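Long-range contacts in regulatory protein of LacI family (Chloroflexus aggregans, PDB 3BBL), which probably regulates transcription as a LacI-family DNA-binding repressor or activator, its periplasmic-binding-protein-like core presumably sensing a small effector: residues Tyr9-Thr14 / Val41-Phe46; Glu48-Ile53 / Asp77-Phe82; Ser71-Asn76 / Phe90-Arg95; Ile128-Trp133 / Ala191-Asn196; Gly168-Gly173 / Met199-Met204. One frame throughout, in Å; residues are numbered along the deposited sequence.

Contact 1: Tyr9-Thr14 / Val41-Phe46. With EDO (1,2-ethanediol), chain B.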
# COMPACT_ATOMS: atom_id res chain seq x y z
N TYR A 9 17.64 -3.91 6.40
CA TYR A 9 16.25 -4.37 6.42
C TYR A 9 15.86 -4.95 5.07
O TYR A 9 16.38 -4.56 4.04
CB TYR A 9 15.30 -3.21 6.78
CG TYR A 9 13.85 -3.64 6.85
CD1 TYR A 9 13.44 -4.65 7.72
CD2 TYR A 9 12.89 -3.09 5.99
CE1 TYR A 9 12.14 -5.11 7.74
CE2 TYR A 9 11.57 -3.55 6.00
CZ TYR A 9 11.20 -4.56 6.87
OH TYR A 9 9.91 -5.06 6.86
N SER A 10 14.93 -5.90 5.10
CA SER A 10 14.44 -6.53 3.89
C SER A 10 13.00 -6.96 4.14
O SER A 10 12.62 -7.25 5.27
CB SER A 10 15.29 -7.74 3.50
OG SER A 10 15.15 -8.78 4.44
N TRP A 11 12.20 -7.01 3.08
CA TRP A 11 10.81 -7.43 3.23
C TRP A 11 10.41 -8.41 2.15
O TRP A 11 10.93 -8.37 1.03
CB TRP A 11 9.88 -6.20 3.22
CG TRP A 11 10.00 -5.35 2.00
CD1 TRP A 11 9.21 -5.39 0.89
CD2 TRP A 11 10.94 -4.29 1.79
NE1 TRP A 11 9.59 -4.41 -0.00
CE2 TRP A 11 10.64 -3.72 0.53
CE3 TRP A 11 11.99 -3.75 2.54
CZ2 TRP A 11 11.37 -2.65 0.00
CZ3 TRP A 11 12.71 -2.69 2.02
CH2 TRP A 11 12.39 -2.14 0.76
N THR A 12 9.50 -9.31 2.51
CA THR A 12 9.03 -10.32 1.58
C THR A 12 8.24 -9.66 0.46
O THR A 12 7.64 -8.60 0.64
CB THR A 12 8.14 -11.35 2.30
OG1 THR A 12 7.83 -12.42 1.39
CG2 THR A 12 6.86 -10.71 2.78
N GLN A 13 8.26 -10.28 -0.71
CA GLN A 13 7.57 -9.75 -1.87
C GLN A 13 6.07 -9.73 -1.65
O GLN A 13 5.46 -10.76 -1.34
CB GLN A 13 7.90 -10.60 -3.09
CG GLN A 13 7.38 -10.04 -4.39
CD GLN A 13 7.45 -11.05 -5.52
OE1 GLN A 13 8.50 -11.65 -5.77
NE2 GLN A 13 6.33 -11.25 -6.21
N THR A 14 5.46 -8.56 -1.82
CA THR A 14 4.01 -8.43 -1.63
C THR A 14 3.28 -9.15 -2.76
O THR A 14 3.51 -8.86 -3.94
CB THR A 14 3.57 -6.96 -1.64
OG1 THR A 14 4.36 -6.21 -0.72
CG2 THR A 14 2.11 -6.86 -1.24
N VAL A 41 18.60 3.33 7.25
CA VAL A 41 18.12 1.98 7.06
C VAL A 41 18.63 1.58 5.69
O VAL A 41 18.48 2.32 4.72
CB VAL A 41 16.58 1.90 7.06
CG1 VAL A 41 16.14 0.47 6.73
CG2 VAL A 41 16.03 2.33 8.41
N LEU A 42 19.27 0.42 5.61
CA LEU A 42 19.79 -0.04 4.35
C LEU A 42 19.01 -1.25 3.83
O LEU A 42 19.18 -2.36 4.33
CB LEU A 42 21.26 -0.42 4.49
CG LEU A 42 21.95 -0.88 3.21
CD1 LEU A 42 22.01 0.27 2.22
CD2 LEU A 42 23.34 -1.40 3.53
N PRO A 43 18.15 -1.03 2.83
CA PRO A 43 17.36 -2.13 2.26
C PRO A 43 18.25 -3.03 1.42
O PRO A 43 19.15 -2.56 0.74
CB PRO A 43 16.33 -1.40 1.40
CG PRO A 43 16.24 -0.05 2.01
CD PRO A 43 17.67 0.27 2.34
N PHE A 44 17.99 -4.33 1.47
CA PHE A 44 18.73 -5.28 0.67
C PHE A 44 17.70 -6.29 0.15
O PHE A 44 16.65 -6.48 0.77
CB PHE A 44 19.84 -5.96 1.49
CG PHE A 44 19.36 -6.74 2.68
CD1 PHE A 44 18.97 -8.06 2.55
CD2 PHE A 44 19.33 -6.15 3.94
CE1 PHE A 44 18.56 -8.80 3.67
CE2 PHE A 44 18.92 -6.87 5.06
CZ PHE A 44 18.54 -8.20 4.93
N PRO A 45 17.97 -6.91 -1.01
CA PRO A 45 17.04 -7.88 -1.59
C PRO A 45 16.66 -9.00 -0.63
O PRO A 45 17.51 -9.58 0.05
CB PRO A 45 17.80 -8.39 -2.81
CG PRO A 45 18.57 -7.17 -3.23
CD PRO A 45 19.12 -6.69 -1.90
N PHE A 46 15.36 -9.29 -0.57
CA PHE A 46 14.85 -10.33 0.30
C PHE A 46 15.01 -11.67 -0.40
O PHE A 46 14.87 -11.76 -1.62
CB PHE A 46 13.36 -10.08 0.58
CG PHE A 46 12.78 -10.96 1.64
CD1 PHE A 46 12.92 -10.62 2.98
CD2 PHE A 46 12.08 -12.12 1.31
CE1 PHE A 46 12.36 -11.42 3.98
CE2 PHE A 46 11.52 -12.92 2.30
CZ PHE A 46 11.66 -12.57 3.64
C1 EDO B . 13.44 -6.33 -2.03
O1 EDO B . 13.43 -7.75 -1.98
C2 EDO B . 13.24 -5.74 -0.63
O2 EDO B . 13.56 -6.70 0.39
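Tyr9 and Pro43 form a parallel bridge where strand 6-9 runs beside strand 40-43: Tyr9 N donates to Leu42 O and Tyr9 O accepts from Phe44 N, both at 3.0 Å. Proline suits position 43 because the bridge asks no N-H of it; its CA gives a C-H to Tyr9 O. Beyond the bridge direct backbone bonding between the segments ends, and a 1,2-ethanediol, probably from the crystallisation liquor, links them, taking N-H bonds from Trp11 through O2 and from Phe46 through O1 (2.8 Å from Phe46 N). Its C2 lies over the centre of the Trp11 indole. Strand 40-43, outermost within this chain, and its neighbour 6-9 belong to the N-terminal lobe of a periplasmic-binding-protein-like fold, and both run into loops at their carboxyl ends. Ser10, small enough to fit under a ring, places CB over one face of Phe44, 3.7 Å from the ring centroid. Phe46 has CG anti to its backbone N (chi1 -170°), and its ring carries Thr12 CA over one face, while Ser10 OG meets the ring edge 3.2 Å from Phe46 CD1. Thr12 OG1 is bonded to Glu48, and Trp11 NE1 to Ser28 of the second subunit.

Contact 2: Glu48-Ile53 / Asp77-Phe82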
# COMPACT_ATOMS: atom_id res chain seq x y z
N GLU A 48 13.30 -15.03 -0.80
CA GLU A 48 12.05 -15.73 -0.51
C GLU A 48 12.32 -17.05 0.19
O GLU A 48 11.50 -17.53 0.98
CB GLU A 48 11.22 -15.92 -1.78
CG GLU A 48 10.66 -14.62 -2.36
CD GLU A 48 10.06 -13.68 -1.30
OE1 GLU A 48 9.40 -14.18 -0.36
OE2 GLU A 48 10.24 -12.45 -1.41
N ASP A 49 13.47 -17.65 -0.11
CA ASP A 49 13.86 -18.88 0.56
C ASP A 49 14.64 -18.39 1.77
O ASP A 49 15.84 -18.16 1.69
CB ASP A 49 14.75 -19.74 -0.34
CG ASP A 49 15.39 -20.90 0.41
OD1 ASP A 49 14.74 -21.46 1.32
OD2 ASP A 49 16.55 -21.25 0.10
N ARG A 50 13.95 -18.22 2.89
CA ARG A 50 14.58 -17.71 4.11
C ARG A 50 15.82 -18.47 4.56
O ARG A 50 16.63 -17.94 5.33
CB ARG A 50 13.55 -17.67 5.25
CG ARG A 50 12.46 -16.64 5.06
CD ARG A 50 11.44 -16.70 6.19
NE ARG A 50 10.38 -15.70 6.04
CZ ARG A 50 9.57 -15.63 4.99
NH1 ARG A 50 9.68 -16.49 3.99
NH2 ARG A 50 8.64 -14.69 4.94
N SER A 51 15.98 -19.70 4.09
CA SER A 51 17.14 -20.50 4.47
C SER A 51 18.42 -19.90 3.88
O SER A 51 19.48 -19.98 4.49
CB SER A 51 16.97 -21.95 4.00
OG SER A 51 16.98 -22.04 2.59
N GLN A 52 18.31 -19.31 2.70
CA GLN A 52 19.46 -18.69 2.05
C GLN A 52 19.83 -17.39 2.77
O GLN A 52 19.26 -16.33 2.51
CB GLN A 52 19.17 -18.43 0.58
CG GLN A 52 19.10 -19.71 -0.24
CD GLN A 52 18.68 -19.46 -1.68
OE1 GLN A 52 17.53 -19.10 -1.95
NE2 GLN A 52 19.61 -19.64 -2.61
N ILE A 53 20.80 -17.49 3.67
CA ILE A 53 21.27 -16.36 4.47
C ILE A 53 22.56 -15.73 3.97
O ILE A 53 23.20 -14.95 4.68
CB ILE A 53 21.50 -16.81 5.92
CG1 ILE A 53 22.42 -18.03 5.94
CG2 ILE A 53 20.16 -17.10 6.59
CD1 ILE A 53 22.58 -18.67 7.29
N ASP A 77 12.86 -19.61 12.48
CA ASP A 77 13.32 -18.81 11.35
C ASP A 77 14.83 -18.95 11.18
O ASP A 77 15.60 -18.64 12.09
CB ASP A 77 12.96 -17.34 11.57
CG ASP A 77 12.90 -16.56 10.27
OD1 ASP A 77 11.80 -16.43 9.69
OD2 ASP A 77 13.96 -16.08 9.82
N PRO A 78 15.27 -19.44 10.01
CA PRO A 78 16.70 -19.61 9.76
C PRO A 78 17.52 -18.31 9.94
O PRO A 78 18.66 -18.35 10.40
CB PRO A 78 16.75 -20.16 8.34
CG PRO A 78 15.50 -19.62 7.71
CD PRO A 78 14.48 -19.78 8.81
N ARG A 79 16.94 -17.18 9.57
CA ARG A 79 17.63 -15.90 9.71
C ARG A 79 17.90 -15.59 11.18
O ARG A 79 18.96 -15.08 11.53
CB ARG A 79 16.80 -14.77 9.09
CG ARG A 79 16.56 -14.89 7.59
CD ARG A 79 15.51 -13.89 7.14
NE ARG A 79 14.25 -14.09 7.86
CZ ARG A 79 13.22 -13.25 7.83
NH1 ARG A 79 13.29 -12.14 7.10
NH2 ARG A 79 12.13 -13.52 8.53
N VAL A 80 16.93 -15.90 12.03
CA VAL A 80 17.07 -15.65 13.47
C VAL A 80 18.11 -16.58 14.07
O VAL A 80 18.90 -16.19 14.93
CB VAL A 80 15.72 -15.86 14.19
CG1 VAL A 80 15.90 -15.72 15.70
CG2 VAL A 80 14.69 -14.86 13.68
N GLN A 81 18.10 -17.83 13.61
CA GLN A 81 19.03 -18.85 14.07
C GLN A 81 20.45 -18.40 13.74
O GLN A 81 21.33 -18.38 14.60
CB GLN A 81 18.71 -20.16 13.35
CG GLN A 81 19.01 -21.42 14.13
CD GLN A 81 18.68 -22.66 13.32
OE1 GLN A 81 17.57 -22.81 12.79
NE2 GLN A 81 19.65 -23.57 13.20
N PHE A 82 20.64 -18.02 12.49
CA PHE A 82 21.94 -17.57 12.01
C PHE A 82 22.50 -16.38 12.79
O PHE A 82 23.57 -16.47 13.38
CB PHE A 82 21.84 -17.21 10.53
CG PHE A 82 23.10 -16.62 9.96
CD1 PHE A 82 24.26 -17.39 9.88
CD2 PHE A 82 23.12 -15.31 9.51
CE1 PHE A 82 25.43 -16.85 9.35
CE2 PHE A 82 24.29 -14.76 8.98
CZ PHE A 82 25.44 -15.53 8.90
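Ile53 lays its CD1 methyl over one face of the Phe82 ring, 3.3 Å from Phe82 CD1. CG1 stands between the backbone N and the carbonyl carbon of Ile53 (chi1 53°), CD1 continues anti (chi2 -173°) onto the ring, and CG2 turns to Arg79 CA. A branched aliphatic side chain suits this place, one arm meeting the aromatic ring and the other the helix backbone. The Pro78 ring sits against the turn made by Asp49 to Gln52, with Pro78 CG 3.1 Å from Arg50 O; a proline fits the first turn of a helix, where its missing N-H is not needed.

The polar half centres on Asp77, the N-cap of helix 78-85. Arg79 grips it side-on with two nitrogens: NE reaches the syn lone pair of Asp77 OD2 at 2.8 Å, and NH2 meets OD1 from above the carboxylate plane at 3.2 Å. Arg50, extended from CG to NE, adds a long salt bridge, its NE 4.0 Å from Asp77 OD1, with its guanidinium plane turned 80° from the carboxylate. Arg50 NE also comes 3.7 Å from Arg79 NH2, over one face of that guanidinium; the shared carboxylate probably offsets the repulsion. Arg50 NE bonds to Ser72 O, and Arg79 NH2 to Ser71 O. The contact joins the loop after strand 40-43 to the start of helix 78-85, with helix 54-61 packing against Phe82 through Tyr56, Arg57 and Ile60.

Contact 3: Ser71-Asn76 / Phe90-Arg95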
# COMPACT_ATOMS: atom_id res chain seq x y z
N SER A 71 11.52 -9.09 9.40
CA SER A 71 10.05 -9.14 9.37
C SER A 71 9.66 -10.45 8.70
O SER A 71 10.52 -11.13 8.13
CB SER A 71 9.47 -7.93 8.62
OG SER A 71 9.95 -7.84 7.30
N SER A 72 8.37 -10.81 8.75
CA SER A 72 7.89 -12.07 8.18
C SER A 72 8.57 -13.22 8.91
O SER A 72 9.17 -14.10 8.30
CB SER A 72 8.21 -12.19 6.69
OG SER A 72 7.35 -11.38 5.91
N ILE A 73 8.48 -13.21 10.23
CA ILE A 73 9.12 -14.24 11.04
C ILE A 73 8.30 -15.52 11.12
O ILE A 73 7.16 -15.51 11.57
CB ILE A 73 9.36 -13.76 12.48
CG1 ILE A 73 9.95 -12.34 12.48
CG2 ILE A 73 10.29 -14.74 13.19
CD1 ILE A 73 11.30 -12.23 11.80
N ASN A 74 8.89 -16.63 10.69
CA ASN A 74 8.23 -17.93 10.75
C ASN A 74 8.78 -18.70 11.95
O ASN A 74 9.67 -18.22 12.63
CB ASN A 74 8.49 -18.73 9.48
CG ASN A 74 7.72 -18.20 8.29
OD1 ASN A 74 6.51 -17.96 8.38
ND2 ASN A 74 8.40 -18.02 7.16
N TYR A 75 8.23 -19.87 12.21
CA TYR A 75 8.72 -20.69 13.31
C TYR A 75 10.12 -21.15 12.92
O TYR A 75 10.38 -21.41 11.75
CB TYR A 75 7.83 -21.92 13.53
CG TYR A 75 6.47 -21.65 14.13
CD1 TYR A 75 5.31 -21.86 13.39
CD2 TYR A 75 6.34 -21.21 15.45
CE1 TYR A 75 4.05 -21.65 13.95
CE2 TYR A 75 5.09 -21.00 16.02
CZ TYR A 75 3.95 -21.23 15.26
OH TYR A 75 2.71 -21.04 15.83
N ASN A 76 11.01 -21.26 13.91
CA ASN A 76 12.39 -21.68 13.65
C ASN A 76 12.90 -20.93 12.42
O ASN A 76 13.31 -21.55 11.43
CB ASN A 76 12.47 -23.19 13.38
CG ASN A 76 11.78 -24.02 14.44
OD1 ASN A 76 11.96 -23.80 15.64
ND2 ASN A 76 10.99 -25.00 14.00
N PHE A 90 20.42 -7.61 16.20
CA PHE A 90 19.23 -7.68 15.38
C PHE A 90 17.99 -7.66 16.25
O PHE A 90 18.03 -8.06 17.41
CB PHE A 90 19.23 -8.95 14.52
CG PHE A 90 18.80 -10.20 15.24
CD1 PHE A 90 17.45 -10.54 15.34
CD2 PHE A 90 19.74 -11.04 15.82
CE1 PHE A 90 17.05 -11.71 15.99
CE2 PHE A 90 19.36 -12.21 16.48
CZ PHE A 90 18.01 -12.55 16.56
N VAL A 91 16.91 -7.16 15.68
CA VAL A 91 15.62 -7.12 16.36
C VAL A 91 14.64 -7.72 15.38
O VAL A 91 14.63 -7.36 14.20
CB VAL A 91 15.18 -5.67 16.68
CG1 VAL A 91 13.73 -5.66 17.13
CG2 VAL A 91 16.06 -5.09 17.76
N ALA A 92 13.83 -8.65 15.84
CA ALA A 92 12.83 -9.27 14.98
C ALA A 92 11.48 -8.63 15.22
O ALA A 92 11.09 -8.37 16.36
CB ALA A 92 12.75 -10.77 15.25
N PHE A 93 10.77 -8.31 14.14
CA PHE A 93 9.43 -7.75 14.25
C PHE A 93 8.52 -8.97 14.14
O PHE A 93 8.08 -9.34 13.05
CB PHE A 93 9.14 -6.79 13.09
CG PHE A 93 7.73 -6.25 13.09
CD1 PHE A 93 7.14 -5.80 11.91
CD2 PHE A 93 6.98 -6.17 14.27
CE1 PHE A 93 5.85 -5.30 11.90
CE2 PHE A 93 5.68 -5.67 14.26
CZ PHE A 93 5.12 -5.22 13.07
N GLY A 94 8.27 -9.61 15.28
CA GLY A 94 7.45 -10.80 15.31
C GLY A 94 8.17 -11.94 16.01
O GLY A 94 9.35 -12.16 15.76
N ARG A 95 7.47 -12.64 16.89
CA ARG A 95 8.05 -13.76 17.63
C ARG A 95 8.27 -15.00 16.77
O ARG A 95 7.85 -15.05 15.62
CB ARG A 95 7.14 -14.11 18.81
CG ARG A 95 7.08 -13.05 19.89
CD ARG A 95 5.74 -13.05 20.61
NE ARG A 95 4.67 -12.60 19.72
CZ ARG A 95 3.40 -12.47 20.08
NH1 ARG A 95 3.04 -12.75 21.33
NH2 ARG A 95 2.50 -12.04 19.21
O HOH W 1 6.65 -11.78 11.47
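Ser71, just past the end of strand 67-70, approaches Phe93 through its backbone, its CA 4.2 Å from Phe93 O. Its hydroxyl is engaged by Tyr9. Two residues on, Ile73 carries the contact. A water accepts from Ile73 N at 2.6 Å and donates to Phe93 O at 3.2 Å, so the segments are bridged where no direct hydrogen bond spans them. The side chain lies across the carbonyls of Gly94 and Arg95, just past strand 90-93: CG1 is 3.3 Å from Gly94 O, and CG2 is 3.5 Å from Arg95 O. CG1 lies anti to the carbonyl carbon of Ile73 (chi1 -45°), and beyond it CD1 touches Ala92 CB at 4.0 Å. An isoleucine fits because its two branches spread over successive peptide groups, while small Ala92 leaves the methyl its place. The backbone angles of Gly94 (phi 127°, psi 135°) leave no room for a CB beside the carbonyl of Phe93, and one would also press on Ile73 CG1. Ile73 O accepts from Arg138. Loops following the carboxyl ends of neighbouring parallel strands, here 67-70 and 90-93, are characteristic of the Rossmann-like lobes of LacI-family and periplasmic binding proteins, in which such loops face the cleft between lobes.

Contact 4: Ile128-Trp133 / Ala191-Asn196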
# COMPACT_ATOMS: atom_id res chain seq x y z
N ILE A 128 -20.55 -17.60 15.47
CA ILE A 128 -19.46 -16.83 14.90
C ILE A 128 -18.42 -17.73 14.28
O ILE A 128 -17.88 -18.63 14.93
CB ILE A 128 -18.78 -15.96 15.99
CG1 ILE A 128 -19.84 -15.20 16.78
CG2 ILE A 128 -17.77 -15.02 15.35
CD1 ILE A 128 -19.34 -14.54 18.05
N ALA A 129 -18.13 -17.50 13.01
CA ALA A 129 -17.16 -18.30 12.30
C ALA A 129 -15.89 -17.48 12.06
O ALA A 129 -15.88 -16.25 12.24
CB ALA A 129 -17.75 -18.77 10.97
N ILE A 130 -14.83 -18.16 11.65
CA ILE A 130 -13.58 -17.49 11.37
C ILE A 130 -12.85 -18.06 10.14
O ILE A 130 -12.79 -19.27 9.94
CB ILE A 130 -12.63 -17.55 12.61
CG1 ILE A 130 -11.36 -16.74 12.34
CG2 ILE A 130 -12.32 -19.01 12.97
CD1 ILE A 130 -10.43 -16.67 13.54
N LEU A 131 -12.33 -17.15 9.33
CA LEU A 131 -11.57 -17.52 8.15
C LEU A 131 -10.12 -17.40 8.60
O LEU A 131 -9.56 -16.31 8.70
CB LEU A 131 -11.89 -16.55 7.01
CG LEU A 131 -13.39 -16.44 6.71
CD1 LEU A 131 -13.61 -15.63 5.44
CD2 LEU A 131 -13.99 -17.83 6.56
N ALA A 132 -9.52 -18.54 8.91
CA ALA A 132 -8.15 -18.58 9.41
C ALA A 132 -7.11 -19.07 8.41
O ALA A 132 -7.43 -19.39 7.26
CB ALA A 132 -8.12 -19.45 10.67
N TRP A 133 -5.87 -19.14 8.86
CA TRP A 133 -4.75 -19.56 8.03
C TRP A 133 -4.25 -20.96 8.39
O TRP A 133 -4.69 -21.54 9.38
CB TRP A 133 -3.60 -18.56 8.15
CG TRP A 133 -3.93 -17.18 7.69
CD1 TRP A 133 -4.94 -16.82 6.85
CD2 TRP A 133 -3.22 -15.97 7.99
NE1 TRP A 133 -4.91 -15.47 6.61
CE2 TRP A 133 -3.86 -14.92 7.30
CE3 TRP A 133 -2.10 -15.68 8.78
CZ2 TRP A 133 -3.42 -13.60 7.36
CZ3 TRP A 133 -1.66 -14.36 8.85
CH2 TRP A 133 -2.32 -13.33 8.14
N ALA A 191 -21.99 -14.06 12.19
CA ALA A 191 -20.83 -13.19 12.18
C ALA A 191 -19.57 -13.96 11.75
O ALA A 191 -19.40 -15.14 12.06
CB ALA A 191 -20.63 -12.56 13.55
N ILE A 192 -18.71 -13.27 11.02
CA ILE A 192 -17.48 -13.86 10.53
C ILE A 192 -16.27 -12.98 10.81
O ILE A 192 -16.25 -11.79 10.50
CB ILE A 192 -17.56 -14.12 9.00
CG1 ILE A 192 -18.62 -15.19 8.73
CG2 ILE A 192 -16.21 -14.58 8.47
CD1 ILE A 192 -18.84 -15.50 7.26
N MSE A 193 -15.26 -13.58 11.43
CA MSE A 193 -14.00 -12.92 11.75
C MSE A 193 -12.99 -13.42 10.70
O MSE A 193 -12.94 -14.61 10.41
CB MSE A 193 -13.56 -13.34 13.17
CG MSE A 193 -12.17 -12.94 13.59
SE MSE A 193 -12.12 -11.13 14.32
CE MSE A 193 -10.74 -10.37 13.15
N THR A 194 -12.21 -12.52 10.10
CA THR A 194 -11.21 -12.95 9.11
C THR A 194 -9.80 -12.57 9.55
O THR A 194 -9.62 -11.61 10.31
CB THR A 194 -11.50 -12.34 7.71
OG1 THR A 194 -11.30 -10.92 7.75
CG2 THR A 194 -12.93 -12.63 7.30
N LEU A 195 -8.79 -13.30 9.09
CA LEU A 195 -7.42 -12.99 9.51
C LEU A 195 -6.72 -11.85 8.79
O LEU A 195 -5.60 -11.49 9.15
CB LEU A 195 -6.55 -14.24 9.51
CG LEU A 195 -6.97 -15.26 10.59
CD1 LEU A 195 -5.78 -16.15 10.95
CD2 LEU A 195 -7.49 -14.54 11.82
N ASN A 196 -7.36 -11.31 7.76
CA ASN A 196 -6.85 -10.13 7.05
C ASN A 196 -8.01 -9.51 6.29
O ASN A 196 -9.03 -10.16 6.10
CB ASN A 196 -5.63 -10.46 6.15
CG ASN A 196 -5.99 -11.13 4.84
OD1 ASN A 196 -5.09 -11.50 4.09
ND2 ASN A 196 -7.26 -11.28 4.56
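Met193 O receives the N-H of Leu131 at 2.8 Å and a C-H from Ile130 CA at 3.1 Å, one carbonyl held by two adjacent residues. It belongs to the parallel pairing of strands 128-132 and 191-194 in the C-terminal lobe of the periplasmic-binding-protein-like fold, the two crossing at -24°. Ala129 lies between Ala191 and selenomethionine Met193, giving its N-H to the first carbonyl and accepting the N-H of the second residue. On one face the side chains of Ile130 and Met193 lie side by side, CG1 of the first 4.1 Å from CG of the second, and helix 109-123 packs against Met193. On the other face, Leu131 CG lies anti to its carbonyl carbon (chi1 -54°); its CD1 meets Thr194 CG2 at 3.6 Å, beneath helix 170-181. Beta-branched and aliphatic residues suit a buried strand, and small alanines let the helices come near. Just past strand 191-194, Leu195 N still bonds to Leu131 O at 3.1 Å, less straight at 135°. Trp133 folds over this end of the sheet: Leu195 CB lies over one face of its indole, 3.7 Å from the centroid of the five-membered ring, while Asn196 CB touches the ring edge.

Contact 5: Gly168-Gly173 / Met199-Met204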
# COMPACT_ATOMS: atom_id res chain seq x y z
N GLY A 168 -4.72 -16.33 2.79
CA GLY A 168 -5.37 -15.06 3.02
C GLY A 168 -5.66 -14.27 1.77
O GLY A 168 -5.21 -13.15 1.63
N THR A 169 -6.43 -14.83 0.84
CA THR A 169 -6.76 -14.13 -0.39
C THR A 169 -8.26 -13.83 -0.49
O THR A 169 -9.08 -14.34 0.28
CB THR A 169 -6.38 -14.95 -1.65
OG1 THR A 169 -7.17 -16.16 -1.70
CG2 THR A 169 -4.90 -15.29 -1.65
N PHE A 170 -8.60 -12.98 -1.45
CA PHE A 170 -9.98 -12.61 -1.70
C PHE A 170 -10.75 -13.86 -2.14
O PHE A 170 -11.82 -14.16 -1.62
CB PHE A 170 -10.04 -11.58 -2.82
CG PHE A 170 -11.41 -11.34 -3.35
CD1 PHE A 170 -12.27 -10.44 -2.72
CD2 PHE A 170 -11.87 -12.03 -4.47
CE1 PHE A 170 -13.56 -10.23 -3.20
CE2 PHE A 170 -13.16 -11.83 -4.96
CZ PHE A 170 -14.00 -10.93 -4.32
N GLU A 171 -10.17 -14.59 -3.09
CA GLU A 171 -10.75 -15.80 -3.63
C GLU A 171 -11.04 -16.83 -2.54
O GLU A 171 -12.11 -17.45 -2.52
CB GLU A 171 -9.82 -16.43 -4.68
CG GLU A 171 -9.47 -15.57 -5.91
CD GLU A 171 -8.70 -14.27 -5.59
OE1 GLU A 171 -7.89 -14.23 -4.63
OE2 GLU A 171 -8.91 -13.28 -6.33
N VAL A 172 -10.09 -17.04 -1.64
CA VAL A 172 -10.31 -18.00 -0.57
C VAL A 172 -11.37 -17.49 0.41
O VAL A 172 -12.25 -18.24 0.83
CB VAL A 172 -8.99 -18.33 0.18
CG1 VAL A 172 -9.28 -19.14 1.43
CG2 VAL A 172 -8.08 -19.12 -0.74
N GLY A 173 -11.29 -16.21 0.75
CA GLY A 173 -12.26 -15.64 1.67
C GLY A 173 -13.67 -15.77 1.13
O GLY A 173 -14.60 -16.11 1.87
N MSE A 199 -9.38 -11.16 2.93
CA MSE A 199 -10.33 -12.24 3.15
C MSE A 199 -11.71 -11.68 3.44
O MSE A 199 -12.71 -12.14 2.88
CB MSE A 199 -9.88 -13.13 4.31
CG MSE A 199 -8.60 -13.87 4.02
SE MSE A 199 -8.22 -14.95 5.60
CE MSE A 199 -8.61 -16.70 4.88
N ALA A 200 -11.77 -10.67 4.30
CA ALA A 200 -13.04 -10.04 4.65
C ALA A 200 -13.77 -9.48 3.42
O ALA A 200 -15.00 -9.53 3.33
CB ALA A 200 -12.81 -8.94 5.66
N ILE A 201 -13.00 -8.96 2.47
CA ILE A 201 -13.60 -8.41 1.27
C ILE A 201 -14.26 -9.53 0.46
O ILE A 201 -15.36 -9.35 -0.09
CB ILE A 201 -12.55 -7.63 0.43
CG1 ILE A 201 -12.14 -6.37 1.21
CG2 ILE A 201 -13.12 -7.22 -0.92
CD1 ILE A 201 -11.09 -5.51 0.54
N GLY A 202 -13.61 -10.68 0.41
CA GLY A 202 -14.17 -11.82 -0.29
C GLY A 202 -15.46 -12.24 0.38
O GLY A 202 -16.45 -12.58 -0.27
N ALA A 203 -15.47 -12.20 1.71
CA ALA A 203 -16.65 -12.55 2.48
C ALA A 203 -17.77 -11.57 2.17
O ALA A 203 -18.93 -11.95 2.04
CB ALA A 203 -16.34 -12.54 3.98
N MSE A 204 -17.41 -10.29 2.07
CA MSE A 204 -18.39 -9.26 1.74
C MSE A 204 -18.97 -9.54 0.34
O MSE A 204 -20.17 -9.38 0.10
CB MSE A 204 -17.74 -7.87 1.79
CG MSE A 204 -17.45 -7.41 3.19
SE MSE A 204 -16.51 -5.66 3.18
CE MSE A 204 -18.04 -4.63 2.54
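Phe170 sets CG anti to its backbone N (chi1 168°), from where its ring reaches Gly202, with CE1 3.4 Å from Gly202 CA; selenomethionine Met199 sets CG anti to its carbonyl carbon (chi1 -66°), where that CG meets Gly168 CA at 3.6 Å. The missing side chains of the glycines let a ring and a long flexible chain come right up to the backbone. Beside Gly202, Ile201 CG2 touches Phe170 CD1 at 3.8 Å, and across the interface Gly202 CA offers a C-H to Phe170 O.

Gly173 and Gly202 make the close approach possible. A CB on Gly173 would run into Met199 O, and one on Gly202 into Phe170 O, so the backbones meet with Gly173 CA only 3.7 Å from Met199 O. No direct hydrogen bond crosses the contact. Helix 170-181 is capped by Thr169, whose OG1 takes the N-H of Val172 at 3.1 Å, as suits threonine. The Phe170 ring also stacks on Tyr231 of the second subunit, and Met199 packs on Trp133. The first turns of two helices, brought together through glycines, on either side of strand 191-194 in the chain, belong to the alpha/beta layering of the C-terminal lobe in the periplasmic-binding-protein-like fold.

In the fold
Contacts 1, 2 and 3 lie in the N-terminal lobe and touch one another, whereas contacts 4 and 5 touch in the other lobe, with the centres of contacts 1 and 4 about 30 Å apart. Contacts 1, 3 and 4 involve the parallel strands of their lobes and are mostly buried; contacts 2 and 5 are partly buried. Contact 4 is held by regular strand bonds, contact 1 by two of them plus aromatic faces, and contact 3 by a water and an isoleucine. Charge dominates only contact 2, whose arginines also bond to the carbonyls of Ser71 and Ser72 in contact 3. Contact 5 relies on glycines, and, like contact 1, reaches the second subunit.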